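Local coordinates for protein putative transcriptional regulator (Clostridium difficile, PDB 3QI7) that is of unknown function but has a periplasmic-binding-protein-like fold, is probably a lipoprotein or regulator and may bind a sugar or similar small ligand, at residues A90-T95 with S312-L317; L147-K152 with K181-N186; E214-Q219 with E238-K243. All coordinates share one frame; numbering follows the deposited sequence.

Contact 1 of 3, residues A90-T95 with S312-L317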
ATOM      1  N   ALA A  90      -0.650 -13.218  18.259  1.00 29.01           N
ATOM      2  CA  ALA A  90      -0.042 -12.140  17.499  1.00 28.22           C
ATOM      3  C   ALA A  90      -1.061 -11.029  17.266  1.00 28.64           C
ATOM      4  O   ALA A  90      -2.276 -11.285  17.179  1.00 27.94           O
ATOM      5  CB  ALA A  90       0.521 -12.670  16.159  1.00 26.60           C
ATOM      6  N   ILE A  91      -0.564  -9.797  17.209  1.00 27.09           N
ATOM      7  CA  ILE A  91      -1.391  -8.642  16.847  1.00 28.15           C
ATOM      8  C   ILE A  91      -0.783  -7.893  15.659  1.00 26.62           C
ATOM      9  O   ILE A  91       0.360  -7.444  15.725  1.00 24.95           O
ATOM     10  CB  ILE A  91      -1.586  -7.655  18.031  1.00 26.82           C
ATOM     11  CG1 ILE A  91      -2.188  -8.369  19.245  1.00 31.22           C
ATOM     12  CG2 ILE A  91      -2.494  -6.502  17.609  1.00 30.43           C
ATOM     13  CD1 ILE A  91      -2.193  -7.521  20.519  1.00 27.81           C
ATOM     14  N   VAL A  92      -1.569  -7.763  14.586  1.00 24.22           N
ATOM     15  CA  VAL A  92      -1.229  -6.992  13.416  1.00 25.01           C
ATOM     16  C   VAL A  92      -2.104  -5.732  13.414  1.00 24.18           C
ATOM     17  O   VAL A  92      -3.322  -5.818  13.547  1.00 25.24           O
ATOM     18  CB  VAL A  92      -1.491  -7.824  12.102  1.00 23.49           C
ATOM     19  CG1 VAL A  92      -1.244  -6.985  10.843  1.00 22.44           C
ATOM     20  CG2 VAL A  92      -0.637  -9.115  12.089  1.00 23.40           C
ATOM     21  N   VAL A  93      -1.483  -4.571  13.257  1.00 23.34           N
ATOM     22  CA  VAL A  93      -2.197  -3.304  13.158  1.00 24.20           C
ATOM     23  C   VAL A  93      -1.955  -2.686  11.772  1.00 22.27           C
ATOM     24  O   VAL A  93      -0.814  -2.539  11.353  1.00 23.55           O
ATOM     25  CB  VAL A  93      -1.734  -2.334  14.273  1.00 26.03           C
ATOM     26  CG1 VAL A  93      -2.424  -0.982  14.106  1.00 26.72           C
ATOM     27  CG2 VAL A  93      -1.998  -2.916  15.649  1.00 26.68           C
ATOM     28  N   SER A  94      -3.020  -2.356  11.046  1.00 19.33           N
ATOM     29  CA  SER A  94      -2.906  -1.737   9.746  1.00 22.16           C
ATOM     30  C   SER A  94      -3.668  -0.390   9.656  1.00 24.34           C
ATOM     31  O   SER A  94      -4.880  -0.379   9.519  1.00 22.74           O
ATOM     32  CB  SER A  94      -3.414  -2.711   8.656  1.00 25.44           C
ATOM     33  OG  SER A  94      -3.099  -2.245   7.340  1.00 22.79           O
ATOM     34  N   THR A  95      -2.940   0.728   9.729  1.00 25.22           N
ATOM     35  CA  THR A  95      -3.496   2.080   9.510  1.00 24.31           C
ATOM     36  C   THR A  95      -2.369   3.043   9.107  1.00 25.14           C
ATOM     37  O   THR A  95      -1.273   2.985   9.660  1.00 27.19           O
ATOM     38  CB  THR A  95      -4.223   2.661  10.803  1.00 27.41           C
ATOM     39  OG1 THR A  95      -4.675   4.017  10.572  1.00 26.65           O
ATOM     40  CG2 THR A  95      -3.286   2.675  12.023  1.00 25.73           C
ATOM     41  N   SER A 312      -2.013  -8.499   4.392  0.50 22.17           N
ATOM     42  CA  SER A 312      -2.008  -9.924   4.036  0.50 20.56           C
ATOM     43  C   SER A 312      -0.645 -10.574   4.284  0.50 21.28           C
ATOM     44  O   SER A 312      -0.586 -11.703   4.767  0.50 22.05           O
ATOM     45  CB  SER A 312      -2.438 -10.145   2.590  0.50 21.68           C
ATOM     46  OG  SER A 312      -2.687 -11.519   2.372  0.50 18.77           O
ATOM     47  N   LEU A 313       0.439  -9.879   3.942  1.00 19.20           N
ATOM     48  CA  LEU A 313       1.789 -10.377   4.232  1.00 21.25           C
ATOM     49  C   LEU A 313       1.993 -10.502   5.738  1.00 22.19           C
ATOM     50  O   LEU A 313       2.557 -11.495   6.221  1.00 21.31           O
ATOM     51  CB  LEU A 313       2.872  -9.451   3.641  1.00 22.54           C
ATOM     52  CG  LEU A 313       4.322  -9.697   4.096  1.00 20.83           C
ATOM     53  CD1 LEU A 313       4.763 -11.105   3.662  1.00 21.59           C
ATOM     54  CD2 LEU A 313       5.325  -8.645   3.582  1.00 21.21           C
ATOM     55  N   ALA A 314       1.591  -9.467   6.475  1.00 21.20           N
ATOM     56  CA  ALA A 314       1.743  -9.472   7.958  1.00 21.18           C
ATOM     57  C   ALA A 314       0.981 -10.631   8.601  1.00 21.41           C
ATOM     58  O   ALA A 314       1.500 -11.292   9.520  1.00 20.77           O
ATOM     59  CB  ALA A 314       1.307  -8.111   8.578  1.00 18.20           C
ATOM     60  N   ILE A 315      -0.228 -10.900   8.124  1.00 19.88           N
ATOM     61  CA  ILE A 315      -0.996 -12.048   8.665  1.00 22.65           C
ATOM     62  C   ILE A 315      -0.263 -13.396   8.412  1.00 22.18           C
ATOM     63  O   ILE A 315      -0.143 -14.221   9.318  1.00 23.86           O
ATOM     64  CB  ILE A 315      -2.433 -12.071   8.099  1.00 24.03           C
ATOM     65  CG1 ILE A 315      -3.209 -10.845   8.611  1.00 22.58           C
ATOM     66  CG2 ILE A 315      -3.161 -13.379   8.487  1.00 25.99           C
ATOM     67  CD1 ILE A 315      -4.374 -10.476   7.742  1.00 18.93           C
ATOM     68  N   TYR A 316       0.206 -13.608   7.186  1.00 23.22           N
ATOM     69  CA  TYR A 316       0.916 -14.838   6.820  1.00 21.58           C
ATOM     70  C   TYR A 316       2.190 -14.995   7.631  1.00 23.79           C
ATOM     71  O   TYR A 316       2.532 -16.105   8.050  1.00 23.37           O
ATOM     72  CB  TYR A 316       1.275 -14.863   5.322  1.00 22.97           C
ATOM     73  CG  TYR A 316       0.137 -15.196   4.365  1.00 21.18           C
ATOM     74  CD1 TYR A 316      -0.747 -16.237   4.608  1.00 26.87           C
ATOM     75  CD2 TYR A 316      -0.024 -14.487   3.210  1.00 26.98           C
ATOM     76  CE1 TYR A 316      -1.791 -16.543   3.702  1.00 29.58           C
ATOM     77  CE2 TYR A 316      -1.044 -14.769   2.318  1.00 26.82           C
ATOM     78  CZ  TYR A 316      -1.922 -15.798   2.563  1.00 32.09           C
ATOM     79  OH  TYR A 316      -2.920 -16.036   1.647  1.00 33.17           O
ATOM     80  N   LEU A 317       2.894 -13.885   7.871  1.00 21.92           N
ATOM     81  CA  LEU A 317       4.132 -13.901   8.645  1.00 24.93           C
ATOM     82  C   LEU A 317       3.845 -14.246  10.097  1.00 25.62           C
ATOM     83  O   LEU A 317       4.541 -15.087  10.695  1.00 27.94           O
ATOM     84  CB  LEU A 317       4.810 -12.521   8.572  1.00 25.81           C
ATOM     85  CG  LEU A 317       6.319 -12.367   8.630  1.00 33.82           C
ATOM     86  CD1 LEU A 317       7.083 -13.431   7.817  1.00 25.88           C
ATOM     87  CD2 LEU A 317       6.640 -10.940   8.137  1.00 31.08           C
TER

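Contact 2 of 3, residues L147-K152 with K181-N186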
ATOM      1  N   LEU A 147       9.768   4.895  -9.185  1.00 21.04           N
ATOM      2  CA  LEU A 147       8.790   5.481 -10.139  1.00 20.24           C
ATOM      3  C   LEU A 147       9.517   6.234 -11.286  1.00 20.01           C
ATOM      4  O   LEU A 147       9.129   6.151 -12.455  1.00 20.27           O
ATOM      5  CB  LEU A 147       7.832   6.390  -9.399  1.00 21.64           C
ATOM      6  CG  LEU A 147       6.859   7.247 -10.216  1.00 19.77           C
ATOM      7  CD1 LEU A 147       5.952   6.391 -11.119  1.00 19.39           C
ATOM      8  CD2 LEU A 147       6.040   8.124  -9.230  1.00 23.94           C
ATOM      9  N   ALA A 148      10.562   6.979 -10.953  1.00 21.85           N
ATOM     10  CA  ALA A 148      11.391   7.658 -11.977  1.00 20.11           C
ATOM     11  C   ALA A 148      12.033   6.631 -12.916  1.00 20.11           C
ATOM     12  O   ALA A 148      11.989   6.772 -14.154  1.00 22.29           O
ATOM     13  CB  ALA A 148      12.475   8.522 -11.280  1.00 17.36           C
ATOM     14  N   GLU A 149      12.614   5.582 -12.348  1.00 19.38           N
ATOM     15  CA  GLU A 149      13.270   4.536 -13.163  1.00 18.31           C
ATOM     16  C   GLU A 149      12.267   3.811 -14.061  1.00 18.11           C
ATOM     17  O   GLU A 149      12.502   3.667 -15.271  1.00 17.67           O
ATOM     18  CB  GLU A 149      14.022   3.550 -12.278  1.00 17.76           C
ATOM     19  CG  GLU A 149      15.183   4.201 -11.537  1.00 20.81           C
ATOM     20  CD  GLU A 149      15.864   3.241 -10.585  1.00 25.98           C
ATOM     21  OE1 GLU A 149      15.430   2.088 -10.530  1.00 26.72           O
ATOM     22  OE2 GLU A 149      16.832   3.650  -9.890  1.00 32.96           O
ATOM     23  N   ARG A 150      11.124   3.425 -13.495  1.00 17.27           N
ATOM     24  CA  ARG A 150      10.124   2.665 -14.257  1.00 20.24           C
ATOM     25  C   ARG A 150       9.523   3.507 -15.368  1.00 19.23           C
ATOM     26  O   ARG A 150       9.228   2.978 -16.457  1.00 20.29           O
ATOM     27  CB  ARG A 150       9.042   2.052 -13.331  1.00 19.14           C
ATOM     28  CG  ARG A 150       9.566   0.848 -12.542  1.00 20.82           C
ATOM     29  CD  ARG A 150       8.561   0.213 -11.525  1.00 21.64           C
ATOM     30  NE  ARG A 150       9.261  -0.801 -10.729  1.00 20.00           N
ATOM     31  CZ  ARG A 150       8.746  -1.514  -9.737  1.00 20.42           C
ATOM     32  NH1 ARG A 150       7.460  -1.417  -9.395  1.00 22.77           N
ATOM     33  NH2 ARG A 150       9.533  -2.352  -9.087  1.00 22.12           N
ATOM     34  N   SER A 151       9.349   4.812 -15.113  1.00 16.92           N
ATOM     35  CA  SER A 151       9.011   5.784 -16.152  1.00 18.82           C
ATOM     36  C   SER A 151      10.028   5.802 -17.328  1.00 19.92           C
ATOM     37  O   SER A 151       9.637   5.724 -18.521  1.00 17.77           O
ATOM     38  CB  SER A 151       8.904   7.209 -15.529  1.00 20.07           C
ATOM     39  OG  SER A 151       7.824   7.273 -14.610  1.00 27.81           O
ATOM     40  N   LYS A 152      11.320   5.895 -16.980  1.00 19.67           N
ATOM     41  CA  LYS A 152      12.423   5.864 -17.957  1.00 22.71           C
ATOM     42  C   LYS A 152      12.341   4.572 -18.798  1.00 20.71           C
ATOM     43  O   LYS A 152      12.412   4.629 -20.022  1.00 23.89           O
ATOM     44  CB  LYS A 152      13.808   5.962 -17.253  1.00 20.94           C
ATOM     45  CG  LYS A 152      15.027   6.104 -18.206  1.00 22.88           C
ATOM     46  CD  LYS A 152      15.251   7.532 -18.659  1.00 25.25           C
ATOM     47  CE  LYS A 152      16.331   7.660 -19.702  1.00 23.34           C
ATOM     48  NZ  LYS A 152      16.807   9.067 -19.730  1.00 26.69           N
ATOM     49  N   LYS A 181      12.820  13.906  -8.451  1.00 23.31           N
ATOM     50  CA  LYS A 181      13.586  14.962  -9.135  1.00 24.37           C
ATOM     51  C   LYS A 181      15.061  14.618  -9.248  1.00 22.95           C
ATOM     52  O   LYS A 181      15.674  14.810 -10.302  1.00 24.05           O
ATOM     53  CB  LYS A 181      13.437  16.310  -8.397  1.00 25.13           C
ATOM     54  CG  LYS A 181      13.983  17.509  -9.128  1.00 33.64           C
ATOM     55  CD  LYS A 181      13.725  18.814  -8.334  1.00 38.41           C
ATOM     56  CE  LYS A 181      14.179  20.039  -9.121  1.00 42.09           C
ATOM     57  NZ  LYS A 181      13.954  21.322  -8.366  1.00 47.44           N
ATOM     58  N   GLU A 182      15.615  14.112  -8.159  1.00 23.41           N
ATOM     59  CA  GLU A 182      17.033  13.758  -8.076  1.00 26.50           C
ATOM     60  C   GLU A 182      17.300  12.568  -8.981  1.00 23.56           C
ATOM     61  O   GLU A 182      18.259  12.564  -9.795  1.00 24.22           O
ATOM     62  CB  GLU A 182      17.361  13.445  -6.615  1.00 23.95           C
ATOM     63  CG  GLU A 182      18.761  13.016  -6.270  1.00 41.26           C
ATOM     64  CD  GLU A 182      18.871  12.730  -4.763  1.00 48.13           C
ATOM     65  OE1 GLU A 182      18.382  13.575  -3.971  1.00 54.34           O
ATOM     66  OE2 GLU A 182      19.403  11.657  -4.374  1.00 54.00           O
ATOM     67  N   THR A 183      16.432  11.571  -8.882  1.00 21.44           N
ATOM     68  CA  THR A 183      16.581  10.393  -9.714  1.00 22.00           C
ATOM     69  C   THR A 183      16.491  10.755 -11.201  1.00 22.35           C
ATOM     70  O   THR A 183      17.362  10.334 -11.989  1.00 22.44           O
ATOM     71  CB  THR A 183      15.606   9.258  -9.344  1.00 23.04           C
ATOM     72  OG1 THR A 183      15.781   8.878  -7.967  1.00 22.34           O
ATOM     73  CG2 THR A 183      15.878   8.012 -10.238  1.00 19.31           C
ATOM     74  N   CYS A 184      15.464  11.515 -11.589  1.00 24.02           N
ATOM     75  CA  CYS A 184      15.344  12.005 -12.968  1.00 23.72           C
ATOM     76  C   CYS A 184      16.626  12.709 -13.453  1.00 24.88           C
ATOM     77  O   CYS A 184      17.038  12.536 -14.593  1.00 25.82           O
ATOM     78  CB  CYS A 184      14.136  12.941 -13.124  1.00 22.58           C
ATOM     79  SG  CYS A 184      12.552  12.128 -13.193  1.00 23.38           S
ATOM     80  N   LYS A 185      17.238  13.505 -12.578  1.00 27.57           N
ATOM     81  CA  LYS A 185      18.500  14.170 -12.895  1.00 30.13           C
ATOM     82  C   LYS A 185      19.618  13.167 -13.174  1.00 28.52           C
ATOM     83  O   LYS A 185      20.367  13.327 -14.151  1.00 28.49           O
ATOM     84  CB  LYS A 185      18.941  15.132 -11.781  1.00 29.54           C
ATOM     85  CG  LYS A 185      20.093  16.074 -12.220  1.00 41.98           C
ATOM     86  CD  LYS A 185      21.379  15.935 -11.353  1.00 48.71           C
ATOM     87  CE  LYS A 185      21.484  16.985 -10.246  1.00 55.37           C
ATOM     88  NZ  LYS A 185      22.277  18.209 -10.627  1.00 55.74           N
ATOM     89  N   ASN A 186      19.724  12.129 -12.339  1.00 27.91           N
ATOM     90  CA  ASN A 186      20.763  11.130 -12.504  1.00 28.60           C
ATOM     91  C   ASN A 186      20.617  10.290 -13.781  1.00 27.81           C
ATOM     92  O   ASN A 186      21.630   9.848 -14.336  1.00 28.83           O
ATOM     93  CB  ASN A 186      20.801  10.168 -11.306  1.00 29.46           C
ATOM     94  CG  ASN A 186      21.313  10.820 -10.033  1.00 34.50           C
ATOM     95  OD1 ASN A 186      22.063  11.776 -10.082  1.00 35.97           O
ATOM     96  ND2 ASN A 186      20.911  10.281  -8.877  1.00 31.28           N
TER

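Contact 3 of 3, residues E214-Q219 with E238-K243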
ATOM      1  N   GLU A 214      -5.954  21.106 -19.302  1.00 28.80           N
ATOM      2  CA  GLU A 214      -5.284  22.092 -20.141  0.50 30.43           C
ATOM      3  C   GLU A 214      -3.770  21.961 -20.067  1.00 29.64           C
ATOM      4  O   GLU A 214      -3.107  22.036 -21.096  1.00 33.08           O
ATOM      5  CB  GLU A 214      -5.736  23.509 -19.802  0.50 32.55           C
ATOM      6  CG  GLU A 214      -7.201  23.719 -20.080  0.50 30.52           C
ATOM      7  CD  GLU A 214      -7.572  23.475 -21.539  0.50 35.14           C
ATOM      8  OE1 GLU A 214      -6.863  23.996 -22.434  0.50 28.62           O
ATOM      9  OE2 GLU A 214      -8.574  22.762 -21.779  0.50 33.00           O
ATOM     10  N   ASP A 215      -3.221  21.713 -18.880  1.00 26.95           N
ATOM     11  CA  ASP A 215      -1.761  21.624 -18.737  1.00 25.93           C
ATOM     12  C   ASP A 215      -1.175  20.375 -19.442  1.00 26.93           C
ATOM     13  O   ASP A 215      -0.160  20.456 -20.171  1.00 27.82           O
ATOM     14  CB  ASP A 215      -1.349  21.651 -17.286  1.00 25.94           C
ATOM     15  CG  ASP A 215       0.130  21.986 -17.129  1.00 27.87           C
ATOM     16  OD1 ASP A 215       0.466  23.187 -17.274  1.00 32.51           O
ATOM     17  OD2 ASP A 215       0.939  21.051 -16.925  1.00 25.87           O
ATOM     18  N   ILE A 216      -1.843  19.242 -19.247  1.00 24.21           N
ATOM     19  CA  ILE A 216      -1.457  17.990 -19.910  1.00 25.30           C
ATOM     20  C   ILE A 216      -1.420  18.163 -21.417  1.00 25.76           C
ATOM     21  O   ILE A 216      -0.424  17.824 -22.041  1.00 25.71           O
ATOM     22  CB  ILE A 216      -2.368  16.809 -19.482  1.00 24.39           C
ATOM     23  CG1 ILE A 216      -2.142  16.500 -17.991  1.00 29.70           C
ATOM     24  CG2 ILE A 216      -2.090  15.556 -20.342  1.00 24.79           C
ATOM     25  CD1 ILE A 216      -3.163  15.610 -17.378  1.00 28.08           C
ATOM     26  N   GLU A 217      -2.475  18.711 -22.014  1.00 26.92           N
ATOM     27  CA  GLU A 217      -2.404  19.041 -23.436  1.00 29.36           C
ATOM     28  C   GLU A 217      -1.137  19.835 -23.805  1.00 30.82           C
ATOM     29  O   GLU A 217      -0.475  19.550 -24.802  1.00 30.77           O
ATOM     30  CB  GLU A 217      -3.650  19.823 -23.878  1.00 29.57           C
ATOM     31  CG  GLU A 217      -4.899  18.960 -23.852  1.00 33.35           C
ATOM     32  CD  GLU A 217      -6.132  19.728 -24.277  1.00 46.22           C
ATOM     33  OE1 GLU A 217      -5.985  20.673 -25.086  1.00 45.91           O
ATOM     34  OE2 GLU A 217      -7.234  19.369 -23.800  1.00 48.55           O
ATOM     35  N   LYS A 218      -0.785  20.803 -22.964  1.00 32.30           N
ATOM     36  CA  LYS A 218       0.397  21.635 -23.199  1.00 33.03           C
ATOM     37  C   LYS A 218       1.687  20.850 -23.170  1.00 29.91           C
ATOM     38  O   LYS A 218       2.593  21.078 -23.998  1.00 28.15           O
ATOM     39  CB  LYS A 218       0.442  22.820 -22.207  1.00 34.46           C
ATOM     40  CG  LYS A 218      -0.648  23.845 -22.507  1.00 41.19           C
ATOM     41  CD  LYS A 218      -0.370  25.221 -21.906  1.00 45.14           C
ATOM     42  CE  LYS A 218      -0.647  25.278 -20.410  1.00 41.38           C
ATOM     43  NZ  LYS A 218      -0.782  26.702 -19.979  1.00 39.42           N
ATOM     44  N   GLN A 219       1.776  19.924 -22.214  1.00 29.43           N
ATOM     45  CA  GLN A 219       2.982  19.145 -22.019  1.00 28.01           C
ATOM     46  C   GLN A 219       3.198  18.169 -23.180  1.00 29.62           C
ATOM     47  O   GLN A 219       4.339  17.966 -23.613  1.00 32.29           O
ATOM     48  CB  GLN A 219       2.968  18.418 -20.663  1.00 28.20           C
ATOM     49  CG  GLN A 219       2.786  19.339 -19.420  1.00 26.73           C
ATOM     50  CD  GLN A 219       3.893  20.347 -19.203  1.00 27.70           C
ATOM     51  OE1 GLN A 219       4.945  20.277 -19.836  1.00 29.78           O
ATOM     52  NE2 GLN A 219       3.666  21.291 -18.275  1.00 26.29           N
ATOM     53  N   GLU A 238      -7.645   9.917 -11.739  1.00 21.92           N
ATOM     54  CA  GLU A 238      -8.798   9.766 -12.624  1.00 23.20           C
ATOM     55  C   GLU A 238      -8.719  10.661 -13.877  1.00 25.02           C
ATOM     56  O   GLU A 238      -8.916  10.196 -15.022  1.00 24.64           O
ATOM     57  CB  GLU A 238     -10.100  10.044 -11.841  1.00 25.84           C
ATOM     58  CG  GLU A 238     -11.365   9.567 -12.628  1.00 25.28           C
ATOM     59  CD  GLU A 238     -12.702   9.781 -11.883  1.00 42.93           C
ATOM     60  OE1 GLU A 238     -12.926  10.882 -11.308  1.00 46.73           O
ATOM     61  OE2 GLU A 238     -13.543   8.843 -11.881  1.00 51.66           O
ATOM     62  N   VAL A 239      -8.448  11.945 -13.647  1.00 24.02           N
ATOM     63  CA  VAL A 239      -8.291  12.935 -14.729  1.00 23.73           C
ATOM     64  C   VAL A 239      -7.125  12.524 -15.641  1.00 24.22           C
ATOM     65  O   VAL A 239      -7.262  12.528 -16.871  1.00 21.39           O
ATOM     66  CB  VAL A 239      -8.025  14.359 -14.172  1.00 24.39           C
ATOM     67  CG1 VAL A 239      -7.610  15.312 -15.293  1.00 22.52           C
ATOM     68  CG2 VAL A 239      -9.245  14.871 -13.362  1.00 25.09           C
ATOM     69  N   ILE A 240      -6.001  12.117 -15.034  1.00 20.09           N
ATOM     70  CA  ILE A 240      -4.782  11.739 -15.778  1.00 21.66           C
ATOM     71  C   ILE A 240      -4.927  10.475 -16.640  1.00 21.41           C
ATOM     72  O   ILE A 240      -4.451  10.442 -17.779  1.00 20.18           O
ATOM     73  CB  ILE A 240      -3.574  11.578 -14.812  1.00 19.82           C
ATOM     74  CG1 ILE A 240      -3.175  12.946 -14.288  1.00 23.33           C
ATOM     75  CG2 ILE A 240      -2.348  10.912 -15.489  1.00 20.31           C
ATOM     76  CD1 ILE A 240      -2.333  12.915 -13.038  1.00 24.69           C
ATOM     77  N   LEU A 241      -5.516   9.437 -16.065  1.00 22.97           N
ATOM     78  CA  LEU A 241      -5.755   8.185 -16.785  1.00 21.71           C
ATOM     79  C   LEU A 241      -6.786   8.381 -17.910  1.00 23.62           C
ATOM     80  O   LEU A 241      -6.611   7.876 -19.011  1.00 23.79           O
ATOM     81  CB  LEU A 241      -6.205   7.115 -15.811  1.00 19.09           C
ATOM     82  CG  LEU A 241      -5.092   6.484 -14.959  1.00 20.50           C
ATOM     83  CD1 LEU A 241      -5.684   5.586 -13.877  1.00 18.06           C
ATOM     84  CD2 LEU A 241      -4.062   5.725 -15.825  1.00 23.15           C
ATOM     85  N   THR A 242      -7.863   9.097 -17.617  1.00 25.30           N
ATOM     86  CA  THR A 242      -8.859   9.429 -18.629  1.00 25.98           C
ATOM     87  C   THR A 242      -8.238  10.151 -19.824  1.00 27.00           C
ATOM     88  O   THR A 242      -8.461   9.762 -20.965  1.00 27.74           O
ATOM     89  CB  THR A 242      -9.985  10.265 -18.013  1.00 29.60           C
ATOM     90  OG1 THR A 242     -10.552   9.533 -16.917  1.00 25.08           O
ATOM     91  CG2 THR A 242     -11.091  10.594 -19.051  1.00 26.02           C
ATOM     92  N   LYS A 243      -7.444  11.184 -19.572  1.00 26.21           N
ATOM     93  CA  LYS A 243      -6.782  11.925 -20.660  1.00 26.72           C
ATOM     94  C   LYS A 243      -5.735  11.071 -21.418  1.00 25.83           C
ATOM     95  O   LYS A 243      -5.547  11.257 -22.639  1.00 26.84           O
ATOM     96  CB  LYS A 243      -6.182  13.239 -20.131  1.00 23.25           C
ATOM     97  CG  LYS A 243      -5.705  14.216 -21.171  1.00 28.73           C
ATOM     98  CD  LYS A 243      -6.861  14.821 -21.926  1.00 36.15           C
ATOM     99  CE  LYS A 243      -6.634  16.256 -22.273  1.00 36.80           C
ATOM    100  NZ  LYS A 243      -7.738  16.701 -23.171  1.00 37.29           N
TER

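Contact 1 of 3, residues A90-T95 with S312-L317
Val92 and Ala314 point their CB atoms at each other across a buried strand-helix interface, and both valine methyls bear on the alanine. Val92 CG1 makes the closer meeting, facing the alanine methyl tip to tip, 3.6 Å from Ala314 CB. The other branch, CG2, lies near both that methyl and the alanine carbonyl, 4.1 Å from Ala314 CB and 4.0 Å from Ala314 O, and is 4.4 Å from Ile315 N. The valine torsion accounts for this: with CG1 anti to the backbone N (chi1 175°), both methyls are turned to the helix, and CG2 is the one that also reaches the main chain. Ile315 sits at the margin of the contact. Its CB leaves the helix across the line to the strand, its nearest approach is 4.7 Å from CG1 to Val92 CG2, and its side chain also touches Met35 and Tyr39 of helix 26-42.

Because Ala314 is so small, the helix can come close: the CA atoms of Val92 and Ala314 are 6.7 Å apart. The setting is the open alpha/beta sandwich of this domain. Strand 88-94 lies between strands 13-19 and 115-118 of the sheet, bonded through its backbone to Ala16 and Val18 on one edge and to Ile115 and Ile117 on the other. Helix 306-324 covers one face of it, while Ile91 and Val93 turn to helix 101-110 on the opposite face.

Within these two segments the contact is made of methyls and backbone surface, with the backbone of Ala90 to Val92 bonded to neighbouring strands. Such an apolar meeting sets no bond direction, so its fit rests on shape and on the exclusion of water.

Contact 2 of 3, residues L147-K152 with K181-N186
Leu147 O, one residue before the alanine that meets Thr183 across the contact, is gripped by two donors of the same serine. Ser151 N gives the ordinary helical bond at 3.0 Å, and Ser151 OG adds a second at 2.8 Å from the other face of the carbonyl plane, tilted 30° from it. The serine hydroxyl is thereby folded back onto its own helix, its polar need met inside the buried packing.

On the face turned to helix 171-186, Ala148 carries the contact. Its CB lies 3.6 Å from Thr183 CG2 and 4.1 Å from Cys184 SG, resting between the two neighbouring side chains. Thr183 presents its methyl rather than its hydroxyl: OG1 lies beside the backbone N (chi1 -58°) and bonds Met179 O, which leaves CG2 anti to that N and facing the alanine. Glu149 closes the margin by its aliphatic part, CG lying 4.1 Å from Thr183 CG2 as the two side chains cross at about a right angle; its carboxylate goes to Lys145 in a salt bridge.

The alanine lets the backbones approach, with 6.0 Å between Ala148 CA and Cys184 CA, and the segment axes cross at -40°. Beneath them, Leu147, Ser151 and Cys184 all rest on Phe159 of strand 159-164. Two neighbouring helices on one face of a parallel sheet, with helix 171-186 making the beta-alpha-beta crossover from strand 159-164 to strand 191-196, are typical of the Rossmann-like lobes of periplasmic-binding-protein folds.

Contact 3 of 3, residues E214-Q219 with E238-K243
Ile216 meets Ile240 and Lys243 where two helices of a Rossmann-like alpha/beta lobe pack side by side: helix 203-223 leads into strand 228-231 and helix 234-247 leads out of it. The segment axes cross at -45° and come no closer than 11.1 Å, so the gap is bridged by long side chains.

The inner half is apolar and buried. Ile216 sends its two branches to different partners, CD1 to Ile240 CG1 at 4.1 Å and CG2 to Lys243 CG at 3.9 Å. It crosses Ile240 at about a right angle, whereas it and the lysine chain slide past each other in opposite directions. Tyr162 of strand 159-164 and Tyr249 also touch Ile216, so that strand, loop and helix all border it. Away from the other helix, Gln219 NE2 gives a nearly straight bond of 3.1 Å to Asp215 OD2 within helix 203-223, and that oxygen also bonds Tyr162 OH.

Toward solvent the packing thins to a pair of charged chains, both partly exposed. Lys243 starts with CG anti to the backbone N, then bends at chi2 (70°) and again at chi3, which brings its CG alongside Ile216 CG2 and its ammonium out to Glu217. The glutamate, extended beyond CG, crosses it at about a right angle, and its own CG lies 3.6 Å from Lys243 CE, so aliphatic contact backs the charge. A second salt bridge from Lys243 NZ goes to Glu246, one helical turn on, so the ammonium is shared between two carboxylates, which would be expected to favour its charged form. The bond across the helices is short: Lys243 NZ reaches Glu217 OE2 at 2.8 Å, on the anti side and 27° out of the carboxylate plane.

Contact 1 belongs to the large mixed sheet, whereas contacts 2 and 3 belong to the three-stranded parallel sheet, on the opposite side of the chain's centre. Contact 1 joins segments 217 residues apart, and both others are nested within the loop it closes, contact 2 finishing before contact 3 begins. Its centre lies about 32 Å from that of contact 2 and about 38 Å from that of contact 3. Contacts 2 and 3 have centres about 20 Å apart and pack against opposite faces of strand 159-164. Because helix 306-324 comes after both, the chain returns to the first sheet, consistent with the two-lobed, interwoven plan of periplasmic-binding-protein-like folds.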